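Local atomic coordinates of nidogen-1 (Mus musculus, PDB entry 1GL4), a protein that associates tightly with laminin in basement membranes, also binds collagen IV and perlecan, and probably has a role in cell-extracellular matrix interactions. Residues Arg136-Phe142 / Tyr225-Ile231; Lys148-Gln154 / Ile166-Gly172. All coordinates share one frame; numbering follows the deposited sequence.

Contact 1 of 2, residues Arg136-Phe142 / Tyr225-Ile231; sequences RQAEVTF and YQWRQTI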
loop_
_atom_site.group_PDB
_atom_site.type_symbol
_atom_site.label_atom_id
_atom_site.label_comp_id
_atom_site.label_asym_id
_atom_site.label_seq_id
_atom_site.Cartn_x
_atom_site.Cartn_y
_atom_site.Cartn_z
ATOM N N ARG A 136 -10.887 -9.698 2.570
ATOM C CA ARG A 136 -11.311 -8.689 1.609
ATOM C C ARG A 136 -11.810 -9.364 0.338
ATOM O O ARG A 136 -11.057 -10.091 -0.314
ATOM C CB ARG A 136 -10.144 -7.761 1.244
ATOM C CG ARG A 136 -10.503 -6.664 0.229
ATOM C CD ARG A 136 -9.293 -6.208 -0.601
ATOM N NE ARG A 136 -9.545 -4.953 -1.314
ATOM C CZ ARG A 136 -8.693 -4.385 -2.166
ATOM N NH1 ARG A 136 -7.524 -4.962 -2.429
ATOM N NH2 ARG A 136 -8.994 -3.220 -2.736
ATOM N N GLN A 137 -13.080 -9.146 0.005
ATOM C CA GLN A 137 -13.657 -9.695 -1.221
ATOM C C GLN A 137 -13.876 -8.485 -2.117
ATOM O O GLN A 137 -14.605 -7.573 -1.738
ATOM C CB GLN A 137 -15.020 -10.349 -0.963
ATOM C CG GLN A 137 -15.039 -11.495 0.035
ATOM C CD GLN A 137 -16.461 -11.967 0.323
ATOM O OE1 GLN A 137 -17.119 -12.559 -0.539
ATOM N NE2 GLN A 137 -16.947 -11.693 1.537
ATOM N N ALA A 138 -13.251 -8.462 -3.293
ATOM C CA ALA A 138 -13.425 -7.329 -4.197
ATOM C C ALA A 138 -13.715 -7.743 -5.638
ATOM O O ALA A 138 -13.337 -8.830 -6.083
ATOM C CB ALA A 138 -12.189 -6.434 -4.156
ATOM N N GLU A 139 -14.401 -6.863 -6.363
ATOM C CA GLU A 139 -14.727 -7.105 -7.761
ATOM C C GLU A 139 -14.542 -5.804 -8.524
ATOM O O GLU A 139 -14.790 -4.723 -7.983
ATOM C CB GLU A 139 -16.177 -7.564 -7.926
ATOM C CG GLU A 139 -16.482 -8.940 -7.374
ATOM C CD GLU A 139 -17.888 -9.391 -7.722
ATOM O OE1 GLU A 139 -18.286 -10.491 -7.288
ATOM O OE2 GLU A 139 -18.594 -8.646 -8.435
ATOM N N VAL A 140 -14.099 -5.906 -9.771
ATOM C CA VAL A 140 -13.926 -4.722 -10.597
ATOM C C VAL A 140 -14.500 -4.966 -11.987
ATOM O O VAL A 140 -14.201 -5.973 -12.635
ATOM C CB VAL A 140 -12.433 -4.306 -10.707
ATOM C CG1 VAL A 140 -11.618 -5.413 -11.345
ATOM C CG2 VAL A 140 -12.311 -3.025 -11.511
ATOM N N THR A 141 -15.355 -4.050 -12.427
ATOM C CA THR A 141 -15.964 -4.134 -13.744
ATOM C C THR A 141 -15.404 -2.989 -14.573
ATOM O O THR A 141 -15.401 -1.843 -14.119
ATOM C CB THR A 141 -17.501 -3.962 -13.682
ATOM O OG1 THR A 141 -18.077 -4.990 -12.867
ATOM C CG2 THR A 141 -18.097 -4.059 -15.082
ATOM N N PHE A 142 -14.899 -3.302 -15.765
ATOM C CA PHE A 142 -14.373 -2.275 -16.663
ATOM C C PHE A 142 -15.535 -1.969 -17.606
ATOM O O PHE A 142 -15.922 -2.809 -18.425
ATOM C CB PHE A 142 -13.167 -2.799 -17.456
ATOM C CG PHE A 142 -11.965 -3.121 -16.604
ATOM C CD1 PHE A 142 -11.943 -4.259 -15.801
ATOM C CD2 PHE A 142 -10.849 -2.285 -16.610
ATOM C CE1 PHE A 142 -10.824 -4.565 -15.014
ATOM C CE2 PHE A 142 -9.724 -2.583 -15.825
ATOM C CZ PHE A 142 -9.717 -3.730 -15.026
ATOM N N TYR A 225 -13.785 2.321 -14.653
ATOM C CA TYR A 225 -14.059 1.048 -13.993
ATOM C C TYR A 225 -14.705 1.267 -12.636
ATOM O O TYR A 225 -14.579 2.339 -12.040
ATOM C CB TYR A 225 -12.812 0.141 -13.885
ATOM C CG TYR A 225 -11.535 0.679 -13.244
ATOM C CD1 TYR A 225 -10.383 -0.103 -13.243
ATOM C CD2 TYR A 225 -11.462 1.946 -12.667
ATOM C CE1 TYR A 225 -9.192 0.348 -12.694
ATOM C CE2 TYR A 225 -10.261 2.412 -12.106
ATOM C CZ TYR A 225 -9.131 1.598 -12.129
ATOM O OH TYR A 225 -7.929 2.029 -11.608
ATOM N N GLN A 226 -15.440 0.261 -12.174
ATOM C CA GLN A 226 -16.124 0.345 -10.892
ATOM C C GLN A 226 -15.575 -0.676 -9.913
ATOM O O GLN A 226 -15.556 -1.876 -10.201
ATOM C CB GLN A 226 -17.628 0.101 -11.060
ATOM C CG GLN A 226 -18.408 0.242 -9.751
ATOM C CD GLN A 226 -19.869 -0.159 -9.880
ATOM O OE1 GLN A 226 -20.191 -1.336 -10.055
ATOM N NE2 GLN A 226 -20.761 0.822 -9.795
ATOM N N TRP A 227 -15.131 -0.190 -8.759
ATOM C CA TRP A 227 -14.602 -1.053 -7.710
ATOM C C TRP A 227 -15.659 -1.297 -6.631
ATOM O O TRP A 227 -16.310 -0.363 -6.166
ATOM C CB TRP A 227 -13.355 -0.426 -7.079
ATOM C CG TRP A 227 -12.151 -0.605 -7.927
ATOM C CD1 TRP A 227 -11.731 0.207 -8.943
ATOM C CD2 TRP A 227 -11.263 -1.725 -7.913
ATOM N NE1 TRP A 227 -10.638 -0.345 -9.567
ATOM C CE2 TRP A 227 -10.329 -1.533 -8.956
ATOM C CE3 TRP A 227 -11.167 -2.879 -7.123
ATOM C CZ2 TRP A 227 -9.311 -2.454 -9.232
ATOM C CZ3 TRP A 227 -10.154 -3.797 -7.398
ATOM C CH2 TRP A 227 -9.243 -3.578 -8.443
ATOM N N ARG A 228 -15.826 -2.557 -6.250
ATOM C CA ARG A 228 -16.800 -2.940 -5.230
ATOM C C ARG A 228 -16.093 -3.869 -4.241
ATOM O O ARG A 228 -15.470 -4.840 -4.657
ATOM C CB ARG A 228 -17.976 -3.675 -5.886
ATOM C CG ARG A 228 -18.672 -2.894 -7.006
ATOM C CD ARG A 228 -19.859 -3.673 -7.597
ATOM N NE ARG A 228 -19.443 -4.888 -8.297
ATOM C CZ ARG A 228 -18.900 -4.910 -9.512
ATOM N NH1 ARG A 228 -18.701 -3.780 -10.185
ATOM N NH2 ARG A 228 -18.545 -6.066 -10.057
ATOM N N GLN A 229 -16.175 -3.585 -2.942
ATOM C CA GLN A 229 -15.498 -4.447 -1.976
ATOM C C GLN A 229 -16.192 -4.625 -0.621
ATOM O O GLN A 229 -16.908 -3.744 -0.135
ATOM C CB GLN A 229 -14.051 -3.959 -1.772
ATOM C CG GLN A 229 -13.914 -2.585 -1.121
ATOM C CD GLN A 229 -12.513 -1.983 -1.274
ATOM O OE1 GLN A 229 -11.500 -2.662 -1.081
ATOM N NE2 GLN A 229 -12.458 -0.696 -1.612
ATOM N N THR A 230 -15.977 -5.793 -0.025
ATOM C CA THR A 230 -16.550 -6.123 1.273
ATOM C C THR A 230 -15.415 -6.607 2.168
ATOM O O THR A 230 -14.710 -7.563 1.842
ATOM C CB THR A 230 -17.620 -7.211 1.139
ATOM O OG1 THR A 230 -18.709 -6.700 0.357
ATOM C CG2 THR A 230 -18.141 -7.634 2.514
ATOM N N ILE A 231 -15.246 -5.925 3.290
ATOM C CA ILE A 231 -14.190 -6.224 4.246
ATOM C C ILE A 231 -14.795 -6.770 5.545
ATOM O O ILE A 231 -15.551 -6.077 6.218
ATOM C CB ILE A 231 -13.373 -4.936 4.513
ATOM C CG1 ILE A 231 -12.677 -4.511 3.210
ATOM C CG2 ILE A 231 -12.357 -5.156 5.637
ATOM C CD1 ILE A 231 -12.037 -3.135 3.250
HETATM O O HOH W 1 -15.097 -10.178 3.051
#

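Contact 2 of 2, residues Lys148-Gln154 / Ile166-Gly172; sequences KLVLKQQ and ISTELEG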
loop_
_atom_site.group_PDB
_atom_site.type_symbol
_atom_site.label_atom_id
_atom_site.label_comp_id
_atom_site.label_asym_id
_atom_site.label_seq_id
_atom_site.Cartn_x
_atom_site.Cartn_y
_atom_site.Cartn_z
ATOM N N LYS A 148 -15.578 -9.618 -15.674
ATOM C CA LYS A 148 -15.077 -8.837 -14.552
ATOM C C LYS A 148 -13.908 -9.556 -13.896
ATOM O O LYS A 148 -13.623 -10.714 -14.203
ATOM C CB LYS A 148 -16.187 -8.639 -13.517
ATOM C CG LYS A 148 -16.706 -9.942 -12.910
ATOM C CD LYS A 148 -17.860 -9.679 -11.951
ATOM C CE LYS A 148 -18.413 -10.973 -11.365
ATOM N NZ LYS A 148 -19.584 -10.705 -10.470
ATOM N N LEU A 149 -13.218 -8.862 -13.000
ATOM C CA LEU A 149 -12.109 -9.478 -12.287
ATOM C C LEU A 149 -12.499 -9.610 -10.816
ATOM O O LEU A 149 -13.006 -8.658 -10.210
ATOM C CB LEU A 149 -10.841 -8.630 -12.401
ATOM C CG LEU A 149 -9.632 -9.250 -11.679
ATOM C CD1 LEU A 149 -9.169 -10.503 -12.425
ATOM C CD2 LEU A 149 -8.502 -8.248 -11.606
ATOM N N VAL A 150 -12.262 -10.789 -10.249
ATOM C CA VAL A 150 -12.577 -11.047 -8.850
ATOM C C VAL A 150 -11.297 -11.188 -8.034
ATOM O O VAL A 150 -10.376 -11.903 -8.426
ATOM C CB VAL A 150 -13.409 -12.341 -8.686
ATOM C CG1 VAL A 150 -13.580 -12.667 -7.210
ATOM C CG2 VAL A 150 -14.763 -12.175 -9.354
ATOM N N LEU A 151 -11.255 -10.506 -6.896
ATOM C CA LEU A 151 -10.094 -10.540 -6.013
ATOM C C LEU A 151 -10.468 -10.997 -4.608
ATOM O O LEU A 151 -11.503 -10.592 -4.072
ATOM C CB LEU A 151 -9.463 -9.144 -5.941
ATOM C CG LEU A 151 -8.376 -8.867 -4.894
ATOM C CD1 LEU A 151 -7.576 -7.652 -5.323
ATOM C CD2 LEU A 151 -8.990 -8.640 -3.517
ATOM N N LYS A 152 -9.635 -11.856 -4.025
ATOM C CA LYS A 152 -9.854 -12.318 -2.657
ATOM C C LYS A 152 -8.524 -12.239 -1.921
ATOM O O LYS A 152 -7.517 -12.782 -2.380
ATOM C CB LYS A 152 -10.377 -13.756 -2.616
ATOM C CG LYS A 152 -10.682 -14.227 -1.196
ATOM C CD LYS A 152 -11.467 -15.532 -1.174
ATOM C CE LYS A 152 -11.897 -15.880 0.247
ATOM N NZ LYS A 152 -12.742 -17.111 0.306
ATOM N N GLN A 153 -8.519 -11.539 -0.790
ATOM C CA GLN A 153 -7.304 -11.386 0.005
ATOM C C GLN A 153 -7.562 -11.694 1.473
ATOM O O GLN A 153 -8.551 -11.237 2.049
ATOM C CB GLN A 153 -6.744 -9.962 -0.141
ATOM C CG GLN A 153 -5.950 -9.724 -1.437
ATOM C CD GLN A 153 -5.601 -8.254 -1.668
ATOM O OE1 GLN A 153 -4.571 -7.930 -2.269
ATOM N NE2 GLN A 153 -6.464 -7.364 -1.212
ATOM N N GLN A 154 -6.674 -12.483 2.067
ATOM C CA GLN A 154 -6.792 -12.849 3.471
ATOM C C GLN A 154 -5.591 -12.319 4.242
ATOM O O GLN A 154 -4.442 -12.542 3.847
ATOM C CB GLN A 154 -6.868 -14.370 3.621
ATOM C CG GLN A 154 -6.953 -14.851 5.067
ATOM C CD GLN A 154 -8.206 -14.366 5.782
ATOM O OE1 GLN A 154 -9.316 -14.459 5.250
ATOM N NE2 GLN A 154 -8.034 -13.855 7.000
ATOM N N ILE A 166 -0.408 -11.314 4.117
ATOM C CA ILE A 166 -1.430 -11.105 3.094
ATOM C C ILE A 166 -1.336 -12.129 1.962
ATOM O O ILE A 166 -0.296 -12.272 1.318
ATOM C CB ILE A 166 -1.339 -9.671 2.498
ATOM C CG1 ILE A 166 -2.438 -9.460 1.448
ATOM C CG2 ILE A 166 0.037 -9.445 1.870
ATOM C CD1 ILE A 166 -2.400 -8.084 0.774
ATOM N N SER A 167 -2.431 -12.851 1.743
ATOM C CA SER A 167 -2.526 -13.858 0.686
ATOM C C SER A 167 -3.471 -13.307 -0.391
ATOM O O SER A 167 -4.584 -12.885 -0.076
ATOM C CB SER A 167 -3.088 -15.160 1.263
ATOM O OG SER A 167 -3.273 -16.132 0.252
ATOM N N THR A 168 -3.041 -13.321 -1.652
ATOM C CA THR A 168 -3.862 -12.778 -2.738
ATOM C C THR A 168 -4.237 -13.778 -3.832
ATOM O O THR A 168 -3.414 -14.577 -4.271
ATOM C CB THR A 168 -3.153 -11.571 -3.403
ATOM O OG1 THR A 168 -2.897 -10.567 -2.411
ATOM C CG2 THR A 168 -4.023 -10.964 -4.516
ATOM N N GLU A 169 -5.493 -13.716 -4.269
ATOM C CA GLU A 169 -5.998 -14.590 -5.325
ATOM C C GLU A 169 -6.787 -13.731 -6.328
ATOM O O GLU A 169 -7.683 -12.985 -5.935
ATOM C CB GLU A 169 -6.893 -15.665 -4.702
ATOM C CG GLU A 169 -7.331 -16.758 -5.650
ATOM C CD GLU A 169 -7.990 -17.925 -4.926
ATOM O OE1 GLU A 169 -8.337 -18.918 -5.604
ATOM O OE2 GLU A 169 -8.157 -17.850 -3.686
ATOM N N LEU A 170 -6.437 -13.821 -7.611
ATOM C CA LEU A 170 -7.105 -13.045 -8.665
ATOM C C LEU A 170 -7.645 -13.956 -9.763
ATOM O O LEU A 170 -6.943 -14.857 -10.224
ATOM C CB LEU A 170 -6.126 -12.063 -9.311
ATOM C CG LEU A 170 -5.331 -11.136 -8.390
ATOM C CD1 LEU A 170 -4.248 -10.437 -9.204
ATOM C CD2 LEU A 170 -6.263 -10.130 -7.729
ATOM N N GLU A 171 -8.882 -13.714 -10.192
ATOM C CA GLU A 171 -9.482 -14.525 -11.247
ATOM C C GLU A 171 -10.530 -13.777 -12.066
ATOM O O GLU A 171 -11.437 -13.158 -11.516
ATOM C CB GLU A 171 -10.104 -15.790 -10.646
ATOM C CG GLU A 171 -10.805 -16.674 -11.661
ATOM C CD GLU A 171 -11.279 -17.989 -11.066
ATOM O OE1 GLU A 171 -11.940 -17.961 -10.004
ATOM O OE2 GLU A 171 -10.994 -19.047 -11.666
ATOM N N GLY A 172 -10.409 -13.842 -13.387
ATOM C CA GLY A 172 -11.375 -13.167 -14.233
ATOM C C GLY A 172 -10.789 -12.645 -15.527
ATOM O O GLY A 172 -9.787 -13.160 -16.022
#

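Contact 1 of 2, residues Arg136-Phe142 / Tyr225-Ile231
Arg228 reaches across to Glu139 and Thr141 on one face of this antiparallel strand pair. NH2 meets Glu139 OE2 at 3.0 Å in a nearly straight salt bridge (169°), taken on the anti lone pair of the carboxylate, whose plane stands almost perpendicular to the guanidinium. NH1 and NH2 together grip Thr141 OG1 end-on, and NH1 also donates to Gln226 OE1. A bend at chi3 (-66°) turns the chain over toward the 136-142 strand and makes this possible. A leucine in its place would probably leave Thr141 OG1 and Gln226 OE1 without their donors, and Glu139 with Lys148 as its remaining salt-bridge partner.

On the barrel-interior face, Arg136 runs extended to Gln229, where NE (3.0 Å) and NH2 (3.1 Å) both donate to OE1 side-on, near the guanidinium plane. Pro107 O takes the NH1 of Arg136, and Ser201 OG pairs with Gln229 NE2.

The apolar part pairs a valine and a phenylalanine with two aromatic rings. Val140 CB sits 3.7 Å from the centroid of the six-membered ring of Trp227, almost exactly on the ring normal: a CH-pi contact. Next along, Phe142 CE2 touches Tyr225 CD1 at 3.6 Å, the two rings inclined at 55°.

Between the two faces, Gln137-Thr230, Glu139-Arg228 and Thr141-Gln226 are hydrogen-bonded pairs; Thr230 N to Gln137 O measures 2.8 Å. A water bridges Gln137 NE2 to Thr230 O.

The chemistry splits by face: a partly exposed charge network on one side, and on the other a buried, largely aromatic layer in which the arginine-glutamine pair has its polar atoms answered.

Contact 2 of 2, residues Lys148-Gln154 / Ile166-Gly172
The carboxamide of Gln153 is the flat group that meets the other strand: Ile166 CD1 lies over it, 4.0 Å from Gln153 CD, while Thr168 comes in alongside the same chain, its OG1 3.3 Å from Gln153 CG. With CG beside the backbone N (chi1 -79°) and the chain extended beyond it, the amide is carried up to the isoleucine. These strands form a beta hairpin in the wall of the nidogen G2 beta-barrel, and the turn between them carries the zinc ligands Asp159, His161 and His163. The side chain of Ile166 is about 8 Å from that of His77, a residue involved in perlecan binding.

Further along the inward face, Leu151 CD1 packs against Leu170 CD2 at 3.7 Å, the two leucines running alongside each other; both also touch Ile108 of helix 107-115, inside the barrel. Lys152 and Glu169 project from the outer face, their charged atoms NZ and OE2 6.1 Å apart and not in contact.

Three hydrogen-bonded pairs hold the backbones together: Val150-Glu171, Lys152-Glu169 and Gln154-Ser167, with Val150 N to Glu171 O at 2.8 Å.

At the far end the backbone bends at Gly172. A CB there would run into Lys148 O and Leu149 CA, and the backbone angles would also press it against the preceding carbonyl oxygen; stripped of a side chain, Gly172 brings its CA to 3.3 Å from Lys148 O as a CA-H...O contact.

Contacts 1 and 2 are the outer pairings of four neighbouring strands, in the order 225-231, 136-142, 148-154, 166-172. Their middle strands are also paired, with Ala138 O and Leu151 N 2.8 Å apart in a probable hydrogen bond. Contact 2 joins strands close in sequence, whereas contact 1 closes a much longer loop. Both turn one face inward, where residues of each touch helix 107-115, and both are partly buried; contact 2 has more exposed residues. Inside, contact 1 combines aromatic packing with an arginine-glutamine pair, contact 2 a leucine pair with Gln153 and Thr168. Outside, contact 1 carries a salt bridge across its strands; contact 2 has none, but its Lys148 pairs with Glu139 of contact 1.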